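Local structure of exopolyphosphatase (Aquifex aeolicus, 1T6C) at residues 11-21 against 82-93. The protein probably hydrolyses polyphosphate or guanosine pentaphosphate, as a calcium-binding member of the Ppx/GppA phosphatase family. Sequence-based numbering, arbitrary orientation.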
ATOM      1  N   ILE A  11       5.608 -26.431  11.059  1.00 27.01           N
ATOM      2  CA  ILE A  11       5.125 -25.427  10.127  1.00 25.43           C
ATOM      3  C   ILE A  11       3.719 -24.975  10.540  1.00 23.58           C
ATOM      4  O   ILE A  11       2.885 -25.785  10.923  1.00 22.56           O
ATOM      5  CB  ILE A  11       5.103 -26.016   8.684  1.00 26.30           C
ATOM      6  CG1 ILE A  11       6.537 -26.233   8.174  1.00 27.44           C
ATOM      7  CG2 ILE A  11       4.318 -25.116   7.725  1.00 26.32           C
ATOM      8  CD1 ILE A  11       6.645 -27.208   7.002  1.00 31.26           C
ATOM      9  N   MET A  12       3.473 -23.668  10.465  1.00 20.89           N
ATOM     10  CA  MET A  12       2.145 -23.129  10.684  1.00 19.26           C
ATOM     11  C   MET A  12       1.785 -22.296   9.459  1.00 17.15           C
ATOM     12  O   MET A  12       2.630 -21.636   8.867  1.00 17.07           O
ATOM     13  CB  MET A  12       2.130 -22.241  11.931  1.00 20.25           C
ATOM     14  CG  MET A  12       0.832 -21.547  12.145  1.00 23.01           C
ATOM     15  SD  MET A  12       0.710 -20.741  13.712  1.00 27.80           S
ATOM     16  CE  MET A  12       0.685 -22.189  14.853  1.00 30.96           C
ATOM     17  N   ARG A  13       0.530 -22.348   9.083  1.00 15.04           N
ATOM     18  CA  ARG A  13       0.016 -21.460   8.046  1.00 13.91           C
ATOM     19  C   ARG A  13      -0.806 -20.337   8.666  1.00 13.40           C
ATOM     20  O   ARG A  13      -1.550 -20.540   9.638  1.00 14.02           O
ATOM     21  CB  ARG A  13      -0.810 -22.242   7.044  1.00 14.00           C
ATOM     22  CG  ARG A  13       0.011 -23.235   6.263  1.00 15.29           C
ATOM     23  CD  ARG A  13      -0.825 -24.152   5.442  1.00 16.84           C
ATOM     24  NE  ARG A  13      -0.003 -24.896   4.510  1.00 16.07           N
ATOM     25  CZ  ARG A  13      -0.501 -25.767   3.664  1.00 15.96           C
ATOM     26  NH1 ARG A  13      -1.814 -25.999   3.614  1.00 18.03           N
ATOM     27  NH2 ARG A  13       0.297 -26.397   2.832  1.00 17.89           N
ATOM     28  N   VAL A  14      -0.674 -19.138   8.089  1.00 11.88           N
ATOM     29  CA  VAL A  14      -1.357 -17.920   8.545  1.00 12.11           C
ATOM     30  C   VAL A  14      -1.900 -17.213   7.313  1.00 11.28           C
ATOM     31  O   VAL A  14      -1.423 -17.423   6.201  1.00 11.28           O
ATOM     32  CB  VAL A  14      -0.410 -17.003   9.385  1.00 12.37           C
ATOM     33  CG1 VAL A  14       0.072 -17.783  10.601  1.00 13.48           C
ATOM     34  CG2 VAL A  14       0.746 -16.479   8.589  1.00 14.30           C
ATOM     35  N   ALA A  15      -2.935 -16.420   7.502  1.00 10.75           N
ATOM     36  CA  ALA A  15      -3.540 -15.709   6.396  1.00  9.71           C
ATOM     37  C   ALA A  15      -4.013 -14.334   6.787  1.00  9.80           C
ATOM     38  O   ALA A  15      -4.367 -14.072   7.938  1.00 10.07           O
ATOM     39  CB  ALA A  15      -4.706 -16.470   5.881  1.00 10.48           C
ATOM     40  N   SER A  16      -4.086 -13.475   5.775  1.00  9.99           N
ATOM     41  CA  SER A  16      -4.625 -12.138   5.912  1.00 10.00           C
ATOM     42  C   SER A  16      -5.653 -11.925   4.833  1.00 10.50           C
ATOM     43  O   SER A  16      -5.500 -12.458   3.734  1.00 10.42           O
ATOM     44  CB  SER A  16      -3.544 -11.039   5.834  1.00 11.54           C
ATOM     45  OG  SER A  16      -2.977 -10.979   4.560  1.00 13.69           O
ATOM     46  N   ILE A  17      -6.686 -11.172   5.175  1.00 10.03           N
ATOM     47  CA  ILE A  17      -7.702 -10.715   4.208  1.00  9.60           C
ATOM     48  C   ILE A  17      -7.752  -9.210   4.368  1.00 10.70           C
ATOM     49  O   ILE A  17      -7.832  -8.695   5.483  1.00 10.65           O
ATOM     50  CB  ILE A  17      -9.037 -11.350   4.515  1.00 10.09           C
ATOM     51  CG1 ILE A  17      -8.987 -12.852   4.241  1.00 12.33           C
ATOM     52  CG2 ILE A  17     -10.120 -10.676   3.709  1.00 10.84           C
ATOM     53  CD1 ILE A  17     -10.232 -13.593   4.651  1.00 13.46           C
ATOM     54  N   ASP A  18      -7.675  -8.500   3.252  1.00 11.63           N
ATOM     55  CA  ASP A  18      -7.805  -7.051   3.210  1.00 12.78           C
ATOM     56  C   ASP A  18      -8.954  -6.665   2.285  1.00 12.34           C
ATOM     57  O   ASP A  18      -8.977  -7.041   1.129  1.00 13.40           O
ATOM     58  CB  ASP A  18      -6.500  -6.330   2.911  0.70 13.57           C
ATOM     59  CG  ASP A  18      -5.983  -6.593   1.593  0.70 18.44           C
ATOM     60  OD1 ASP A  18      -5.609  -7.770   1.337  0.70 23.51           O
ATOM     61  OD2 ASP A  18      -5.878  -5.679   0.732  0.70 23.85           O
ATOM     62  N   ILE A  19      -9.892  -5.933   2.851  1.00 12.49           N
ATOM     63  CA  ILE A  19     -11.071  -5.468   2.152  1.00 13.54           C
ATOM     64  C   ILE A  19     -10.875  -3.981   1.930  1.00 14.35           C
ATOM     65  O   ILE A  19     -10.856  -3.203   2.880  1.00 14.93           O
ATOM     66  CB  ILE A  19     -12.329  -5.725   3.021  1.00 14.10           C
ATOM     67  CG1 ILE A  19     -12.524  -7.224   3.283  1.00 16.23           C
ATOM     68  CG2 ILE A  19     -13.558  -5.068   2.381  1.00 15.71           C
ATOM     69  CD1 ILE A  19     -13.646  -7.516   4.232  1.00 19.12           C
ATOM     70  N   GLY A  20     -10.763  -3.585   0.674  1.00 15.36           N
ATOM     71  CA  GLY A  20     -10.690  -2.186   0.308  1.00 16.26           C
ATOM     72  C   GLY A  20     -11.889  -1.758  -0.506  1.00 15.97           C
ATOM     73  O   GLY A  20     -12.809  -2.529  -0.701  1.00 16.44           O
ATOM     74  N   SER A  21     -11.836  -0.520  -0.991  1.00 18.07           N
ATOM     75  CA  SER A  21     -12.930   0.048  -1.785  1.00 19.18           C
ATOM     76  C   SER A  21     -12.977  -0.539  -3.195  1.00 19.47           C
ATOM     77  O   SER A  21     -13.999  -0.395  -3.873  1.00 19.91           O
ATOM     78  CB  SER A  21     -12.867   1.585  -1.821  0.66 19.93           C
ATOM     79  OG  SER A  21     -11.614   2.033  -2.258  0.66 20.97           O
ATOM     80  N   VAL A  82      -5.376 -23.293   7.676  1.00 13.89           N
ATOM     81  CA  VAL A  82      -4.738 -22.075   8.166  1.00 13.51           C
ATOM     82  C   VAL A  82      -5.088 -21.917   9.627  1.00 13.54           C
ATOM     83  O   VAL A  82      -6.249 -21.963   9.991  1.00 14.08           O
ATOM     84  CB  VAL A  82      -5.211 -20.842   7.368  1.00 13.59           C
ATOM     85  CG1 VAL A  82      -4.652 -19.570   8.000  1.00 14.27           C
ATOM     86  CG2 VAL A  82      -4.836 -20.981   5.899  1.00 13.15           C
ATOM     87  N   GLU A  83      -4.082 -21.771  10.460  1.00 13.21           N
ATOM     88  CA  GLU A  83      -4.271 -21.716  11.912  1.00 14.59           C
ATOM     89  C   GLU A  83      -4.570 -20.328  12.484  1.00 13.81           C
ATOM     90  O   GLU A  83      -5.247 -20.203  13.509  1.00 14.40           O
ATOM     91  CB  GLU A  83      -3.056 -22.342  12.578  1.00 16.09           C
ATOM     92  CG  GLU A  83      -3.104 -23.869  12.395  1.00 20.13           C
ATOM     93  CD  GLU A  83      -1.995 -24.606  13.123  1.00 24.71           C
ATOM     94  OE1 GLU A  83      -2.114 -24.821  14.356  1.00 29.93           O
ATOM     95  OE2 GLU A  83      -1.020 -24.971  12.456  1.00 26.89           O
ATOM     96  N   ARG A  84      -4.071 -19.282  11.827  1.00 13.22           N
ATOM     97  CA  ARG A  84      -4.289 -17.905  12.283  1.00 12.59           C
ATOM     98  C   ARG A  84      -4.691 -17.064  11.092  1.00 12.43           C
ATOM     99  O   ARG A  84      -3.985 -17.083  10.084  1.00 12.06           O
ATOM    100  CB  ARG A  84      -3.045 -17.299  12.929  1.00 13.18           C
ATOM    101  CG  ARG A  84      -2.471 -18.099  14.095  1.00 16.03           C
ATOM    102  CD  ARG A  84      -1.307 -17.403  14.802  1.00 20.89           C
ATOM    103  NE  ARG A  84      -1.801 -16.183  15.424  1.00 27.35           N
ATOM    104  CZ  ARG A  84      -2.138 -16.029  16.718  1.00 29.46           C
ATOM    105  NH1 ARG A  84      -1.972 -16.988  17.618  1.00 30.81           N
ATOM    106  NH2 ARG A  84      -2.615 -14.860  17.111  1.00 30.30           N
ATOM    107  N   VAL A  85      -5.812 -16.366  11.233  1.00 11.69           N
ATOM    108  CA  VAL A  85      -6.407 -15.537  10.183  1.00 12.17           C
ATOM    109  C   VAL A  85      -6.740 -14.176  10.782  1.00 11.97           C
ATOM    110  O   VAL A  85      -7.355 -14.099  11.861  1.00 13.06           O
ATOM    111  CB  VAL A  85      -7.704 -16.139   9.672  1.00 13.15           C
ATOM    112  CG1 VAL A  85      -8.347 -15.219   8.638  1.00 13.86           C
ATOM    113  CG2 VAL A  85      -7.476 -17.510   9.135  1.00 14.87           C
ATOM    114  N   LYS A  86      -6.361 -13.103  10.082  1.00 10.58           N
ATOM    115  CA  LYS A  86      -6.693 -11.743  10.477  1.00  9.94           C
ATOM    116  C   LYS A  86      -7.269 -11.043   9.248  1.00 10.09           C
ATOM    117  O   LYS A  86      -6.659 -11.042   8.175  1.00 11.02           O
ATOM    118  CB  LYS A  86      -5.483 -10.978  11.001  1.00 10.93           C
ATOM    119  CG  LYS A  86      -5.705  -9.526  11.323  1.00 13.28           C
ATOM    120  CD  LYS A  86      -6.584  -9.347  12.539  1.00 15.87           C
ATOM    121  CE  LYS A  86      -7.039  -7.927  12.708  1.00 17.38           C
ATOM    122  NZ  LYS A  86      -7.704  -7.761  14.041  1.00 18.85           N
ATOM    123  N   ALA A  87      -8.458 -10.511   9.394  1.00  9.86           N
ATOM    124  CA  ALA A  87      -9.127  -9.792   8.296  1.00  9.40           C
ATOM    125  C   ALA A  87      -9.334  -8.343   8.679  1.00  9.81           C
ATOM    126  O   ALA A  87      -9.757  -8.027   9.813  1.00 10.18           O
ATOM    127  CB  ALA A  87     -10.422 -10.430   7.990  1.00 10.03           C
ATOM    128  N   VAL A  88      -9.013  -7.453   7.743  1.00 10.14           N
ATOM    129  CA  VAL A  88      -9.102  -6.013   7.981  1.00 10.32           C
ATOM    130  C   VAL A  88      -9.852  -5.335   6.853  1.00 11.61           C
ATOM    131  O   VAL A  88      -9.871  -5.838   5.723  1.00 11.62           O
ATOM    132  CB  VAL A  88      -7.704  -5.340   8.188  1.00 10.67           C
ATOM    133  CG1 VAL A  88      -6.942  -5.926   9.354  1.00 11.75           C
ATOM    134  CG2 VAL A  88      -6.858  -5.417   6.931  1.00 12.70           C
ATOM    135  N   ALA A  89     -10.427  -4.191   7.165  1.00 11.56           N
ATOM    136  CA  ALA A  89     -11.052  -3.329   6.168  1.00 12.59           C
ATOM    137  C   ALA A  89     -10.476  -1.929   6.334  1.00 14.31           C
ATOM    138  O   ALA A  89     -10.181  -1.521   7.444  1.00 14.37           O
ATOM    139  CB  ALA A  89     -12.542  -3.335   6.323  1.00 12.29           C
ATOM    140  N   THR A  90     -10.393  -1.200   5.231  1.00 17.40           N
ATOM    141  CA  THR A  90      -9.847   0.159   5.212  1.00 19.45           C
ATOM    142  C   THR A  90     -10.856   1.191   5.655  1.00 19.86           C
ATOM    143  O   THR A  90     -12.088   0.958   5.580  1.00 18.32           O
ATOM    144  CB  THR A  90      -9.460   0.559   3.768  1.00 20.41           C
ATOM    145  OG1 THR A  90     -10.645   0.614   2.948  1.00 25.63           O
ATOM    146  CG2 THR A  90      -8.592  -0.390   3.122  1.00 21.62           C
ATOM    147  N   GLU A  91     -10.333   2.360   6.027  1.00 21.97           N
ATOM    148  CA  GLU A  91     -11.154   3.480   6.521  1.00 24.94           C
ATOM    149  C   GLU A  91     -12.141   3.976   5.441  1.00 25.96           C
ATOM    150  O   GLU A  91     -13.146   4.554   5.789  1.00 28.88           O
ATOM    151  CB  GLU A  91     -10.276   4.650   6.996  0.50 25.51           C
ATOM    152  CG  GLU A  91     -10.928   5.531   8.072  0.50 26.27           C
ATOM    153  CD  GLU A  91     -10.899   7.004   7.732  0.50 27.89           C
ATOM    154  OE1 GLU A  91      -9.784   7.545   7.574  0.50 31.37           O
ATOM    155  OE2 GLU A  91     -11.981   7.624   7.641  0.50 27.86           O
ATOM    156  N   ALA A  92     -11.873   3.719   4.168  1.00 26.98           N
ATOM    157  CA  ALA A  92     -12.817   4.043   3.099  1.00 28.17           C
ATOM    158  C   ALA A  92     -14.150   3.277   3.251  1.00 29.35           C
ATOM    159  O   ALA A  92     -15.202   3.734   2.816  1.00 29.27           O
ATOM    160  CB  ALA A  92     -12.195   3.752   1.762  1.00 28.87           C
ATOM    161  N   ILE A  93     -14.097   2.091   3.853  1.00 29.05           N
ATOM    162  CA  ILE A  93     -15.302   1.319   4.118  1.00 28.63           C
ATOM    163  C   ILE A  93     -15.990   1.970   5.309  1.00 28.95           C
ATOM    164  O   ILE A  93     -17.203   2.116   5.335  1.00 26.68           O
ATOM    165  CB  ILE A  93     -14.964  -0.188   4.381  1.00 28.42           C
ATOM    166  CG1 ILE A  93     -14.141  -0.792   3.222  1.00 28.43           C
ATOM    167  CG2 ILE A  93     -16.230  -1.004   4.644  1.00 28.86           C
ATOM    168  CD1 ILE A  93     -14.747  -0.655   1.820  1.00 28.22           C
TER
HETATM  169  O   HOH W   1       1.290 -25.752  13.319  1.00 33.27           O
HETATM  170  O   HOH W   2      -1.174 -24.530   9.895  1.00 26.67           O
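Strands 12-19 and 84-89 run parallel, 4.7 Å apart at closest approach and 12° from aligned, joined by seven backbone hydrogen bonds from E83 N to R13 O through to T90 N to I19 O. V14, S16 and D18 share one face with R84, K86 and V88; A15, I17 and I19 share the other with V85, A87 and A89. At the N-terminal end of the pair, M12 reaches across to the second strand. Its CG is anti to the backbone N (chi1 174°), which carries SD to 4.0 Å from R84 CD. A bend at chi3 brings CE to 3.9 Å from E83 OE1, the two side chains crossing at about a right angle. An alanine here would probably open a gap beside the aliphatic part of R84 and strip E83 of its apolar neighbour. E83 OE2 accepts from two waters, one bonded to I11 O and the other to R13 N. R84 lies alongside V14, and its NE and NH1 form salt bridges with E308 and E312 of helix 300-313. On the opposite face, V82 CG1 packs 3.8 Å from A15 CB, and I17 CB meets A87 CB at 3.9 Å; I17, I19 and V85 pack against helix 60-79. T90 occupies the N-cap position of helix 91-94, and I93 CD1 sits 3.7 Å from G20 O. The pair is the 1-4 step of a 3-2-1-4-5 mixed sheet, the strand order of the actin-like fold.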